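Side-chain contacts in fanconi-associated nuclease 1 homolog (Pseudomonas aeruginosa, PDB 5Y7Q), which belongs to the FAN1 family of nucleases, combining HTH, SAP and VRR-NUC domains in a single chain, and is modelled here with bound nucleic acid: residues A[92-97]-A[123-128]; A[386-391]-A[572-577]; A[423-428]-A[452-457]. All blocks are in the same frame, centred on the assembly; numbering follows the deposited sequence.

All three contacts are apolar; they lie far apart, with centres 43 to 55 Å from one another, and each holds different elements. Contact 1 is buried: strand 94-96 meets the segment around strand 126-127 through two leucines and a proline. Contact 2 is partly buried and sets the start of helix 388-396 against strand 569-577 of the mixed sheet; here the apolar set includes an indole. Contact 3, also partly buried, joins the end of helix 420-423 and the following loop to helix 452-460, with one inner pair and one pair nearer the surface. Contacts 1 and 2 come closer to the bound nucleic acid than contact 3.

Contact 1 of 3, residues A[92-97]-A[123-128]; sequences GTLFRE and AQPTLE
Leu94 reaches across to Leu127 and Pro125 from the first residue of strand 94-96. Its CB already heads for the other segment but is still 5.3 Å from Leu127 CD2, so it only sets the direction. The first torsion places CG beside the backbone N, anti to the carbonyl carbon (chi1 -59°), which brings Leu94 CG to 4.5 Å from Leu127 CD2. The touching is done by the two methyls beyond. Leu94 CD2 lies 3.8 Å from Leu127 CD2, and Leu94 CD1 lies 3.9 Å from that same Leu127 CD2, so one methyl of Leu127 fits against the fork of the other leucine. The two leucines run antiparallel alongside one another, overlapping at their methyl ends. Leu94 CD2 has a second neighbour in the pyrrolidine ring, with Pro125 CG at 4.3 Å. Pro125 CG and Leu127 CD2 are themselves 4.4 Å apart, and together with Leu94 CD2 they make a nearly even triangle of carbons.

The backbones stay well separated: Leu94 CA and Pro125 CA, the nearest pair, are 9.0 Å apart. Strand 94-96, part of the HTH domain sequence, pairs instead with strand 184-187, where Glu186 touches both Leu94 and Pro125. The short, weakly bonded strand 126-127, in the SAP domain sequence, pairs with 171-172, and Leu135 of helix 129-135 lies against both leucines. The contact thus bridges two small antiparallel sheets, its nearest atom about 4 Å from the nucleic acid.

With only aliphatic carbons meeting, hydrophobic burial and van der Waals packing are what the two segments share here; methyl contacts are weakly directional, and the strands are probably aligned mainly by their own sheet partners.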
ATOM      1  N   GLY A  92     -15.890 -14.369  -0.759  1.00 71.99           N
ATOM      2  CA  GLY A  92     -17.298 -14.345  -0.442  1.00 77.37           C
ATOM      3  C   GLY A  92     -17.666 -15.362   0.611  1.00 75.02           C
ATOM      4  O   GLY A  92     -16.831 -16.163   1.049  1.00 71.76           O
ATOM      5  N   THR A  93     -18.900 -15.286   1.083  1.00 80.66           N
ATOM      6  CA  THR A  93     -19.353 -16.169   2.139  1.00 72.33           C
ATOM      7  C   THR A  93     -20.264 -17.315   1.666  1.00 68.14           C
ATOM      8  O   THR A  93     -20.561 -18.208   2.457  1.00 66.01           O
ATOM      9  CB  THR A  93     -20.026 -15.309   3.213  1.00 83.85           C
ATOM     10  OG1 THR A  93     -19.886 -15.936   4.489  1.00104.80           O
ATOM     11  CG2 THR A  93     -21.483 -15.067   2.899  1.00 90.74           C
ATOM     12  N   LEU A  94     -20.647 -17.363   0.389  1.00 72.15           N
ATOM     13  CA  LEU A  94     -21.655 -18.293  -0.126  1.00 60.59           C
ATOM     14  C   LEU A  94     -21.037 -19.291  -1.099  1.00 63.05           C
ATOM     15  O   LEU A  94     -20.308 -18.895  -2.018  1.00 75.99           O
ATOM     16  CB  LEU A  94     -22.764 -17.532  -0.839  1.00 55.87           C
ATOM     17  CG  LEU A  94     -23.541 -16.507  -0.019  1.00 63.71           C
ATOM     18  CD1 LEU A  94     -24.251 -15.509  -0.958  1.00 65.14           C
ATOM     19  CD2 LEU A  94     -24.538 -17.205   0.929  1.00 64.51           C
ATOM     20  N   PHE A  95     -21.332 -20.576  -0.912  1.00 56.07           N
ATOM     21  CA  PHE A  95     -20.737 -21.626  -1.732  1.00 55.71           C
ATOM     22  C   PHE A  95     -21.777 -22.673  -2.097  1.00 64.22           C
ATOM     23  O   PHE A  95     -22.719 -22.931  -1.342  1.00 60.15           O
ATOM     24  CB  PHE A  95     -19.562 -22.294  -1.008  1.00 51.53           C
ATOM     25  CG  PHE A  95     -18.500 -21.322  -0.596  1.00 55.75           C
ATOM     26  CD1 PHE A  95     -18.469 -20.817   0.686  1.00 60.39           C
ATOM     27  CD2 PHE A  95     -17.571 -20.857  -1.517  1.00 62.54           C
ATOM     28  CE1 PHE A  95     -17.524 -19.899   1.057  1.00 57.94           C
ATOM     29  CE2 PHE A  95     -16.622 -19.943  -1.146  1.00 69.05           C
ATOM     30  CZ  PHE A  95     -16.597 -19.463   0.147  1.00 62.36           C
ATOM     31  N   ARG A  96     -21.615 -23.250  -3.281  1.00 66.61           N
ATOM     32  CA  ARG A  96     -22.427 -24.369  -3.734  1.00 60.60           C
ATOM     33  C   ARG A  96     -21.661 -25.649  -3.476  1.00 65.44           C
ATOM     34  O   ARG A  96     -20.464 -25.718  -3.759  1.00 77.49           O
ATOM     35  CB  ARG A  96     -22.726 -24.272  -5.229  1.00 65.63           C
ATOM     36  CG  ARG A  96     -23.465 -23.042  -5.706  1.00 67.51           C
ATOM     37  CD  ARG A  96     -23.411 -22.971  -7.235  1.00 77.33           C
ATOM     38  NE  ARG A  96     -23.883 -24.189  -7.912  1.00 83.60           N
ATOM     39  CZ  ARG A  96     -24.847 -24.235  -8.837  1.00 92.06           C
ATOM     40  NH1 ARG A  96     -25.479 -23.127  -9.226  1.00 91.57           N
ATOM     41  NH2 ARG A  96     -25.182 -25.398  -9.387  1.00 97.20           N
ATOM     42  N   GLU A  97     -22.349 -26.669  -2.969  1.00 73.68           N
ATOM     43  CA  GLU A  97     -21.668 -27.911  -2.594  1.00 79.86           C
ATOM     44  C   GLU A  97     -20.711 -28.405  -3.685  1.00 78.00           C
ATOM     45  O   GLU A  97     -19.597 -28.862  -3.388  1.00 77.91           O
ATOM     46  CB  GLU A  97     -22.705 -28.989  -2.262  1.00 84.17           C
ATOM     47  CG  GLU A  97     -22.100 -30.267  -1.740  1.00 93.16           C
ATOM     48  CD  GLU A  97     -23.149 -31.221  -1.221  1.00108.50           C
ATOM     49  OE1 GLU A  97     -23.420 -32.240  -1.898  1.00116.28           O
ATOM     50  OE2 GLU A  97     -23.711 -30.946  -0.137  1.00108.91           O
ATOM     51  N   ALA A 123     -26.672 -24.099   6.544  1.00 72.73           N
ATOM     52  CA  ALA A 123     -27.309 -24.570   5.323  1.00 69.51           C
ATOM     53  C   ALA A 123     -28.578 -23.771   5.111  1.00 74.57           C
ATOM     54  O   ALA A 123     -29.107 -23.165   6.045  1.00 91.12           O
ATOM     55  CB  ALA A 123     -27.589 -26.059   5.352  1.00 66.87           C
ATOM     56  N   GLN A 124     -29.028 -23.720   3.870  1.00 76.30           N
ATOM     57  CA  GLN A 124     -30.246 -22.970   3.553  1.00102.04           C
ATOM     58  C   GLN A 124     -30.276 -21.593   4.227  1.00 93.90           C
ATOM     59  O   GLN A 124     -31.103 -21.348   5.119  1.00101.00           O
ATOM     60  CB  GLN A 124     -31.494 -23.788   3.942  1.00119.97           C
ATOM     61  CG  GLN A 124     -32.768 -23.447   3.136  1.00124.15           C
ATOM     62  CD  GLN A 124     -33.487 -24.679   2.601  1.00128.60           C
ATOM     63  OE1 GLN A 124     -33.043 -25.284   1.622  1.00126.83           O
ATOM     64  NE2 GLN A 124     -34.608 -25.052   3.237  1.00131.76           N
ATOM     65  N   PRO A 125     -29.384 -20.687   3.845  1.00 82.96           N
ATOM     66  CA  PRO A 125     -29.461 -19.304   4.314  1.00 78.07           C
ATOM     67  C   PRO A 125     -30.521 -18.550   3.530  1.00 81.78           C
ATOM     68  O   PRO A 125     -31.162 -19.085   2.628  1.00 84.74           O
ATOM     69  CB  PRO A 125     -28.087 -18.757   3.979  1.00 71.08           C
ATOM     70  CG  PRO A 125     -27.801 -19.449   2.667  1.00 67.37           C
ATOM     71  CD  PRO A 125     -28.304 -20.854   2.852  1.00 76.75           C
ATOM     72  N   THR A 126     -30.653 -17.272   3.858  1.00 83.52           N
ATOM     73  CA  THR A 126     -31.580 -16.386   3.172  1.00 92.22           C
ATOM     74  C   THR A 126     -30.803 -15.518   2.191  1.00 95.49           C
ATOM     75  O   THR A 126     -29.756 -14.959   2.540  1.00103.99           O
ATOM     76  CB  THR A 126     -32.347 -15.529   4.171  1.00 96.87           C
ATOM     77  OG1 THR A 126     -33.033 -16.391   5.080  1.00101.19           O
ATOM     78  CG2 THR A 126     -33.362 -14.671   3.456  1.00 98.64           C
ATOM     79  N   LEU A 127     -31.305 -15.420   0.964  1.00 90.34           N
ATOM     80  CA  LEU A 127     -30.557 -14.830  -0.134  1.00 82.44           C
ATOM     81  C   LEU A 127     -31.287 -13.612  -0.683  1.00 84.02           C
ATOM     82  O   LEU A 127     -32.491 -13.675  -0.965  1.00 81.66           O
ATOM     83  CB  LEU A 127     -30.320 -15.868  -1.235  1.00 75.12           C
ATOM     84  CG  LEU A 127     -29.450 -17.065  -0.805  1.00 74.66           C
ATOM     85  CD1 LEU A 127     -29.553 -18.268  -1.757  1.00 63.50           C
ATOM     86  CD2 LEU A 127     -27.990 -16.631  -0.651  1.00 76.57           C
ATOM     87  N   GLU A 128     -30.559 -12.498  -0.784  1.00 83.94           N
ATOM     88  CA  GLU A 128     -30.949 -11.406  -1.660  1.00 85.44           C
ATOM     89  C   GLU A 128     -30.774 -11.838  -3.111  1.00 86.53           C
ATOM     90  O   GLU A 128     -29.939 -12.693  -3.434  1.00 83.77           O
ATOM     91  CB  GLU A 128     -30.123 -10.157  -1.365  1.00 85.38           C
ATOM     92  CG  GLU A 128     -30.481  -9.494  -0.050  1.00 99.62           C
ATOM     93  CD  GLU A 128     -31.851  -8.813  -0.092  1.00122.65           C
ATOM     94  OE1 GLU A 128     -32.245  -8.339  -1.185  1.00133.72           O
ATOM     95  OE2 GLU A 128     -32.534  -8.752   0.962  1.00124.96           O
TER

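Contact 2 of 3, residues A[386-391]-A[572-577]; sequences CSVEWA and CYVRWH
Val388 and Ala391, one turn apart on helix 388-396, pack against Val574 and Trp576, alternate residues of strand 569-577. The aliphatic part centres on one methyl: Val388 CG2 is 3.9 Å from Val574 CG1, and it is turned toward the strand by a torsion that leaves it anti to its own nitrogen, while CG1 takes the place between N and the carbonyl carbon (chi1 71°).

The aromatic part involves the far end of the indole. Trp576 CH2 lies 3.7 Å from Val388 CG2, which approaches obliquely, whereas Ala391 CB meets the ring at its edge, near the plane, 4.3 Å from Trp576 CH2. Within the strand, Val574 CG1 sits 4.2 Å above one face of the Trp576 indole, over the outer part of the ring rather than its centre, and Phe381 adds an edge-to-face ring contact.

The contact itself is apolar; beside it, Ser387 holds the N-cap position, and its OG makes a weak hydrogen bond to Glu389 OE1.

Around this, Val388 also touches Val544 and Ala391 touches Leu379, so the helix spans three neighbouring strands of the mixed sheet, several of whose strands belong to the VRR-NUC domain sequence. This helix-on-sheet packing therefore rests on van der Waals and hydrophobic contact of methyls with one another and with the indole, without a polar tie between helix and strand in these segments.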
ATOM      1  N   CYS A 386       7.540   2.635 -27.368  1.00152.81           N
ATOM      2  CA  CYS A 386       8.695   3.526 -27.079  1.00145.04           C
ATOM      3  C   CYS A 386       8.431   4.839 -26.326  1.00132.09           C
ATOM      4  O   CYS A 386       8.381   5.920 -26.915  1.00134.54           O
ATOM      5  CB  CYS A 386       9.478   3.855 -28.357  1.00147.31           C
ATOM      6  SG  CYS A 386      11.127   4.543 -28.019  1.00142.16           S
ATOM      7  N   SER A 387       8.254   4.712 -25.013  1.00122.08           N
ATOM      8  CA  SER A 387       8.258   5.872 -24.134  1.00113.19           C
ATOM      9  C   SER A 387       9.569   6.640 -24.272  1.00103.77           C
ATOM     10  O   SER A 387      10.604   6.085 -24.651  1.00107.00           O
ATOM     11  CB  SER A 387       8.081   5.441 -22.682  1.00115.61           C
ATOM     12  OG  SER A 387       9.341   5.122 -22.119  1.00110.48           O
ATOM     13  N   VAL A 388       9.515   7.939 -23.969  1.00 85.92           N
ATOM     14  CA  VAL A 388      10.625   8.841 -24.287  1.00 81.88           C
ATOM     15  C   VAL A 388      11.879   8.525 -23.465  1.00 82.06           C
ATOM     16  O   VAL A 388      13.009   8.722 -23.940  1.00 79.43           O
ATOM     17  CB  VAL A 388      10.168  10.304 -24.102  1.00 79.66           C
ATOM     18  CG1 VAL A 388       9.986  10.633 -22.629  1.00 76.37           C
ATOM     19  CG2 VAL A 388      11.130  11.272 -24.763  1.00 64.85           C
ATOM     20  N   GLU A 389      11.714   8.028 -22.237  1.00 83.63           N
ATOM     21  CA  GLU A 389      12.872   7.738 -21.395  1.00 79.10           C
ATOM     22  C   GLU A 389      13.780   6.688 -22.036  1.00 75.76           C
ATOM     23  O   GLU A 389      15.011   6.831 -22.023  1.00 74.64           O
ATOM     24  CB  GLU A 389      12.406   7.298 -20.002  1.00 78.64           C
ATOM     25  CG  GLU A 389      11.687   8.403 -19.197  1.00 88.62           C
ATOM     26  CD  GLU A 389      10.166   8.457 -19.420  1.00 99.10           C
ATOM     27  OE1 GLU A 389       9.560   7.392 -19.717  1.00104.02           O
ATOM     28  OE2 GLU A 389       9.582   9.565 -19.288  1.00 92.99           O
ATOM     29  N   TRP A 390      13.192   5.640 -22.623  1.00 76.45           N
ATOM     30  CA  TRP A 390      13.989   4.667 -23.364  1.00 80.53           C
ATOM     31  C   TRP A 390      14.708   5.321 -24.530  1.00 82.78           C
ATOM     32  O   TRP A 390      15.821   4.909 -24.886  1.00 80.06           O
ATOM     33  CB  TRP A 390      13.112   3.522 -23.877  1.00 88.32           C
ATOM     34  CG  TRP A 390      12.475   2.728 -22.788  1.00 97.35           C
ATOM     35  CD1 TRP A 390      11.140   2.636 -22.519  1.00100.69           C
ATOM     36  CD2 TRP A 390      13.143   1.923 -21.805  1.00 99.15           C
ATOM     37  NE1 TRP A 390      10.934   1.819 -21.433  1.00104.09           N
ATOM     38  CE2 TRP A 390      12.145   1.370 -20.973  1.00101.17           C
ATOM     39  CE3 TRP A 390      14.487   1.617 -21.547  1.00 91.93           C
ATOM     40  CZ2 TRP A 390      12.446   0.523 -19.902  1.00 96.56           C
ATOM     41  CZ3 TRP A 390      14.785   0.782 -20.489  1.00 89.41           C
ATOM     42  CH2 TRP A 390      13.764   0.240 -19.676  1.00 92.38           C
ATOM     43  N   ALA A 391      14.092   6.336 -25.136  1.00 80.10           N
ATOM     44  CA  ALA A 391      14.717   6.979 -26.285  1.00 81.14           C
ATOM     45  C   ALA A 391      15.949   7.749 -25.857  1.00 73.92           C
ATOM     46  O   ALA A 391      17.018   7.618 -26.468  1.00 83.01           O
ATOM     47  CB  ALA A 391      13.731   7.906 -26.999  1.00 81.18           C
ATOM     48  N   CYS A 572      16.540  16.927 -19.331  1.00 74.95           N
ATOM     49  CA  CYS A 572      16.577  16.761 -20.775  1.00 79.27           C
ATOM     50  C   CYS A 572      15.176  16.895 -21.360  1.00 82.97           C
ATOM     51  O   CYS A 572      14.301  16.068 -21.085  1.00 94.63           O
ATOM     52  CB  CYS A 572      17.182  15.409 -21.116  1.00 76.87           C
ATOM     53  SG  CYS A 572      16.852  14.897 -22.765  1.00 84.78           S
ATOM     54  N   TYR A 573      14.971  17.921 -22.172  1.00 78.57           N
ATOM     55  CA  TYR A 573      13.687  18.183 -22.808  1.00 83.32           C
ATOM     56  C   TYR A 573      13.739  17.727 -24.266  1.00 87.24           C
ATOM     57  O   TYR A 573      14.607  18.167 -25.027  1.00 91.29           O
ATOM     58  CB  TYR A 573      13.351  19.671 -22.722  1.00 82.78           C
ATOM     59  CG  TYR A 573      13.135  20.196 -21.312  1.00 87.05           C
ATOM     60  CD1 TYR A 573      11.847  20.286 -20.772  1.00 95.69           C
ATOM     61  CD2 TYR A 573      14.205  20.620 -20.527  1.00 82.88           C
ATOM     62  CE1 TYR A 573      11.626  20.780 -19.490  1.00 92.70           C
ATOM     63  CE2 TYR A 573      13.993  21.119 -19.236  1.00 87.51           C
ATOM     64  CZ  TYR A 573      12.699  21.189 -18.725  1.00 91.08           C
ATOM     65  OH  TYR A 573      12.462  21.677 -17.460  1.00 93.16           O
ATOM     66  N   VAL A 574      12.797  16.872 -24.663  1.00 85.56           N
ATOM     67  CA  VAL A 574      12.821  16.220 -25.969  1.00 85.65           C
ATOM     68  C   VAL A 574      11.700  16.746 -26.868  1.00 90.37           C
ATOM     69  O   VAL A 574      10.552  16.903 -26.430  1.00 99.35           O
ATOM     70  CB  VAL A 574      12.728  14.692 -25.786  1.00 75.52           C
ATOM     71  CG1 VAL A 574      12.550  13.968 -27.122  1.00 71.06           C
ATOM     72  CG2 VAL A 574      13.963  14.218 -25.084  1.00 65.07           C
ATOM     73  N   ARG A 575      12.047  17.025 -28.127  1.00 81.25           N
ATOM     74  CA  ARG A 575      11.118  17.243 -29.230  1.00 87.05           C
ATOM     75  C   ARG A 575      11.282  16.119 -30.248  1.00 91.16           C
ATOM     76  O   ARG A 575      12.339  15.486 -30.337  1.00 90.71           O
ATOM     77  CB  ARG A 575      11.364  18.573 -29.954  1.00 89.87           C
ATOM     78  CG  ARG A 575      11.257  19.856 -29.157  1.00 99.63           C
ATOM     79  CD  ARG A 575      11.623  21.079 -30.065  1.00109.58           C
ATOM     80  NE  ARG A 575      12.750  20.792 -30.968  1.00111.11           N
ATOM     81  CZ  ARG A 575      13.337  21.682 -31.769  1.00120.04           C
ATOM     82  NH1 ARG A 575      14.342  21.308 -32.556  1.00120.08           N
ATOM     83  NH2 ARG A 575      12.933  22.947 -31.790  1.00125.56           N
ATOM     84  N   TRP A 576      10.237  15.877 -31.035  1.00 91.30           N
ATOM     85  CA  TRP A 576      10.282  14.844 -32.059  1.00 94.08           C
ATOM     86  C   TRP A 576      10.430  15.457 -33.449  1.00103.41           C
ATOM     87  O   TRP A 576       9.845  16.501 -33.753  1.00109.90           O
ATOM     88  CB  TRP A 576       9.025  13.977 -32.039  1.00 97.06           C
ATOM     89  CG  TRP A 576       8.712  13.305 -30.753  1.00 96.17           C
ATOM     90  CD1 TRP A 576       7.599  13.494 -29.985  1.00 97.29           C
ATOM     91  CD2 TRP A 576       9.492  12.299 -30.091  1.00 90.27           C
ATOM     92  NE1 TRP A 576       7.643  12.678 -28.885  1.00 90.94           N
ATOM     93  CE2 TRP A 576       8.791  11.932 -28.925  1.00 84.44           C
ATOM     94  CE3 TRP A 576      10.717  11.678 -30.369  1.00 91.68           C
ATOM     95  CZ2 TRP A 576       9.273  10.975 -28.031  1.00 85.40           C
ATOM     96  CZ3 TRP A 576      11.198  10.727 -29.486  1.00 85.71           C
ATOM     97  CH2 TRP A 576      10.473  10.381 -28.327  1.00 87.89           C
ATOM     98  N   HIS A 577      11.194  14.782 -34.302  1.00 99.64           N
ATOM     99  CA  HIS A 577      11.398  15.190 -35.683  1.00106.91           C
ATOM    100  C   HIS A 577      10.615  14.258 -36.601  1.00111.91           C
ATOM    101  O   HIS A 577      10.767  13.033 -36.514  1.00112.29           O
ATOM    102  CB  HIS A 577      12.890  15.169 -36.034  1.00109.25           C
ATOM    103  CG  HIS A 577      13.185  15.517 -37.461  1.00121.06           C
ATOM    104  ND1 HIS A 577      12.909  14.665 -38.510  1.00130.13           N
ATOM    105  CD2 HIS A 577      13.739  16.623 -38.014  1.00126.90           C
ATOM    106  CE1 HIS A 577      13.272  15.232 -39.648  1.00132.60           C
ATOM    107  NE2 HIS A 577      13.781  16.421 -39.376  1.00131.23           N
TER

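Contact 3 of 3, residues A[423-428]-A[452-457]; sequences IFAAIP and AALFEA
Ile423 touches Phe455 from the last residue of helix 420-423. Its CB points away from helix 452-460, yet the next atom along serves the contact: with chi1 at -71°, CG1 stands anti to the carbonyl carbon, where it can meet the aromatic ring. Ile423 CG1 lies 4.4 Å from Phe455 CZ and approaches the ring obliquely. Phe455 supplies most of the reach, since its own CB does not aim straight at Ile423 and only the far end of the ring comes near. The backbone carbonyl of Ile423 has a partner close by, accepting a hydrogen bond from Arg451 NH2, just ahead of helix 452-460.

At Phe424 the chain leaves helical geometry, and Ala425 turns its methyl toward the opposite helix. Ala425 CB comes 3.9 Å from Leu454 CD2, one branch of the leucine doing the touching while the other, Leu454 CD1, stays 5.6 Å from Ala425 CB. This second pair is nearer the surface than the first, with Leu454 exposed and Phe455 buried. Because Leu454 and Phe455 are consecutive on their helix, the two side chains leave it in different directions and meet the incoming chain at successive places.

Two neighbours, one aromatic and one aliphatic, adjoin the contact: Phe415 of helix 409-418 is packed against both Ile423 and Phe455, and Ala422 of helix 420-423 touches both Leu454 and Phe455. This is the packing of a helix end and the loop after it against a second helix: 452-460 lies against the end of 420-423, and helix 447-450 leads into it.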
ATOM      1  N   ILE A 423      17.911  -1.625   9.312  1.00 71.60           N
ATOM      2  CA  ILE A 423      16.514  -1.575   8.910  1.00 65.89           C
ATOM      3  C   ILE A 423      15.759  -2.761   9.486  1.00 68.57           C
ATOM      4  O   ILE A 423      14.612  -2.627   9.927  1.00 73.60           O
ATOM      5  CB  ILE A 423      16.444  -1.492   7.375  1.00 59.93           C
ATOM      6  CG1 ILE A 423      16.923  -0.113   6.928  1.00 53.38           C
ATOM      7  CG2 ILE A 423      15.041  -1.750   6.853  1.00 57.25           C
ATOM      8  CD1 ILE A 423      17.166  -0.043   5.453  1.00 53.40           C
ATOM      9  N   PHE A 424      16.415  -3.916   9.546  1.00 70.14           N
ATOM     10  CA  PHE A 424      15.868  -5.167  10.060  1.00 73.92           C
ATOM     11  C   PHE A 424      16.233  -5.454  11.519  1.00 82.28           C
ATOM     12  O   PHE A 424      16.164  -6.612  11.949  1.00 82.58           O
ATOM     13  CB  PHE A 424      16.278  -6.322   9.150  1.00 64.76           C
ATOM     14  CG  PHE A 424      15.557  -6.298   7.846  1.00 65.37           C
ATOM     15  CD1 PHE A 424      14.253  -6.739   7.762  1.00 55.83           C
ATOM     16  CD2 PHE A 424      16.153  -5.778   6.712  1.00 66.13           C
ATOM     17  CE1 PHE A 424      13.589  -6.697   6.568  1.00 50.49           C
ATOM     18  CE2 PHE A 424      15.466  -5.721   5.514  1.00 48.58           C
ATOM     19  CZ  PHE A 424      14.203  -6.178   5.445  1.00 45.58           C
ATOM     20  N   ALA A 425      16.730  -4.469  12.252  1.00 83.98           N
ATOM     21  CA  ALA A 425      17.056  -4.727  13.647  1.00 88.38           C
ATOM     22  C   ALA A 425      15.805  -5.118  14.424  1.00 87.37           C
ATOM     23  O   ALA A 425      14.694  -4.684  14.120  1.00 94.22           O
ATOM     24  CB  ALA A 425      17.713  -3.504  14.281  1.00 92.23           C
ATOM     25  N   ALA A 426      16.023  -5.896  15.480  1.00 90.61           N
ATOM     26  CA  ALA A 426      15.023  -6.579  16.298  1.00 82.68           C
ATOM     27  C   ALA A 426      14.475  -5.661  17.390  1.00 84.53           C
ATOM     28  O   ALA A 426      14.218  -6.111  18.512  1.00 95.18           O
ATOM     29  CB  ALA A 426      15.598  -7.865  16.892  1.00 79.03           C
ATOM     30  N   ILE A 427      14.496  -4.356  17.138  1.00 81.58           N
ATOM     31  CA  ILE A 427      13.890  -3.337  17.998  1.00 81.34           C
ATOM     32  C   ILE A 427      12.505  -3.802  18.439  1.00 79.06           C
ATOM     33  O   ILE A 427      11.695  -4.209  17.592  1.00 78.14           O
ATOM     34  CB  ILE A 427      13.795  -1.999  17.241  1.00 80.66           C
ATOM     35  CG1 ILE A 427      15.176  -1.557  16.763  1.00 77.69           C
ATOM     36  CG2 ILE A 427      13.141  -0.919  18.084  1.00 86.27           C
ATOM     37  CD1 ILE A 427      16.116  -1.165  17.897  1.00 83.09           C
ATOM     38  N   PRO A 428      12.186  -3.786  19.733  1.00 89.77           N
ATOM     39  CA  PRO A 428      10.922  -4.395  20.175  1.00 98.44           C
ATOM     40  C   PRO A 428       9.711  -3.769  19.495  1.00 90.88           C
ATOM     41  O   PRO A 428       9.646  -2.557  19.279  1.00 78.02           O
ATOM     42  CB  PRO A 428      10.927  -4.157  21.690  1.00 80.61           C
ATOM     43  CG  PRO A 428      12.365  -4.253  22.037  1.00 90.03           C
ATOM     44  CD  PRO A 428      13.088  -3.539  20.874  1.00 90.91           C
ATOM     45  N   ALA A 452      19.364   4.501  16.470  1.00115.82           N
ATOM     46  CA  ALA A 452      20.386   5.515  16.201  1.00118.62           C
ATOM     47  C   ALA A 452      21.772   4.936  15.944  1.00113.11           C
ATOM     48  O   ALA A 452      22.318   5.080  14.842  1.00113.84           O
ATOM     49  CB  ALA A 452      20.442   6.509  17.368  1.00126.92           C
ATOM     50  N   ALA A 453      22.348   4.270  16.946  1.00104.28           N
ATOM     51  CA  ALA A 453      23.704   3.751  16.811  1.00107.37           C
ATOM     52  C   ALA A 453      23.881   2.974  15.510  1.00108.76           C
ATOM     53  O   ALA A 453      24.736   3.310  14.677  1.00112.50           O
ATOM     54  CB  ALA A 453      24.051   2.872  18.012  1.00102.20           C
ATOM     55  N   LEU A 454      23.032   1.962  15.296  1.00 99.54           N
ATOM     56  CA  LEU A 454      23.222   1.051  14.170  1.00 90.52           C
ATOM     57  C   LEU A 454      23.247   1.783  12.837  1.00 84.26           C
ATOM     58  O   LEU A 454      23.825   1.275  11.867  1.00 79.68           O
ATOM     59  CB  LEU A 454      22.124  -0.014  14.153  1.00 87.32           C
ATOM     60  CG  LEU A 454      22.411  -1.317  14.900  1.00 92.01           C
ATOM     61  CD1 LEU A 454      22.343  -1.131  16.431  1.00101.72           C
ATOM     62  CD2 LEU A 454      21.469  -2.416  14.427  1.00 88.47           C
ATOM     63  N   PHE A 455      22.621   2.962  12.762  1.00 87.34           N
ATOM     64  CA  PHE A 455      22.665   3.722  11.519  1.00 91.39           C
ATOM     65  C   PHE A 455      24.010   4.417  11.333  1.00105.00           C
ATOM     66  O   PHE A 455      24.655   4.276  10.282  1.00 97.70           O
ATOM     67  CB  PHE A 455      21.516   4.720  11.476  1.00 88.84           C
ATOM     68  CG  PHE A 455      20.276   4.165  10.835  1.00 85.75           C
ATOM     69  CD1 PHE A 455      19.134   3.921  11.587  1.00 78.82           C
ATOM     70  CD2 PHE A 455      20.265   3.859   9.477  1.00 82.05           C
ATOM     71  CE1 PHE A 455      18.004   3.410  11.002  1.00 77.46           C
ATOM     72  CE2 PHE A 455      19.130   3.340   8.882  1.00 79.68           C
ATOM     73  CZ  PHE A 455      17.994   3.111   9.648  1.00 76.98           C
ATOM     74  N   GLU A 456      24.478   5.131  12.363  1.00114.49           N
ATOM     75  CA  GLU A 456      25.778   5.766  12.242  1.00125.23           C
ATOM     76  C   GLU A 456      26.898   4.737  12.158  1.00122.88           C
ATOM     77  O   GLU A 456      27.968   5.042  11.618  1.00132.10           O
ATOM     78  CB  GLU A 456      26.014   6.741  13.398  1.00141.66           C
ATOM     79  CG  GLU A 456      26.991   7.862  13.026  1.00150.59           C
ATOM     80  CD  GLU A 456      26.874   8.284  11.552  1.00143.61           C
ATOM     81  OE1 GLU A 456      25.818   8.828  11.153  1.00135.55           O
ATOM     82  OE2 GLU A 456      27.840   8.059  10.790  1.00143.62           O
ATOM     83  N   ALA A 457      26.680   3.529  12.670  1.00110.83           N
ATOM     84  CA  ALA A 457      27.556   2.428  12.307  1.00103.03           C
ATOM     85  C   ALA A 457      27.535   2.225  10.792  1.00110.89           C
ATOM     86  O   ALA A 457      28.556   2.440  10.132  1.00117.49           O
ATOM     87  CB  ALA A 457      27.157   1.154  13.044  1.00 91.84           C
TER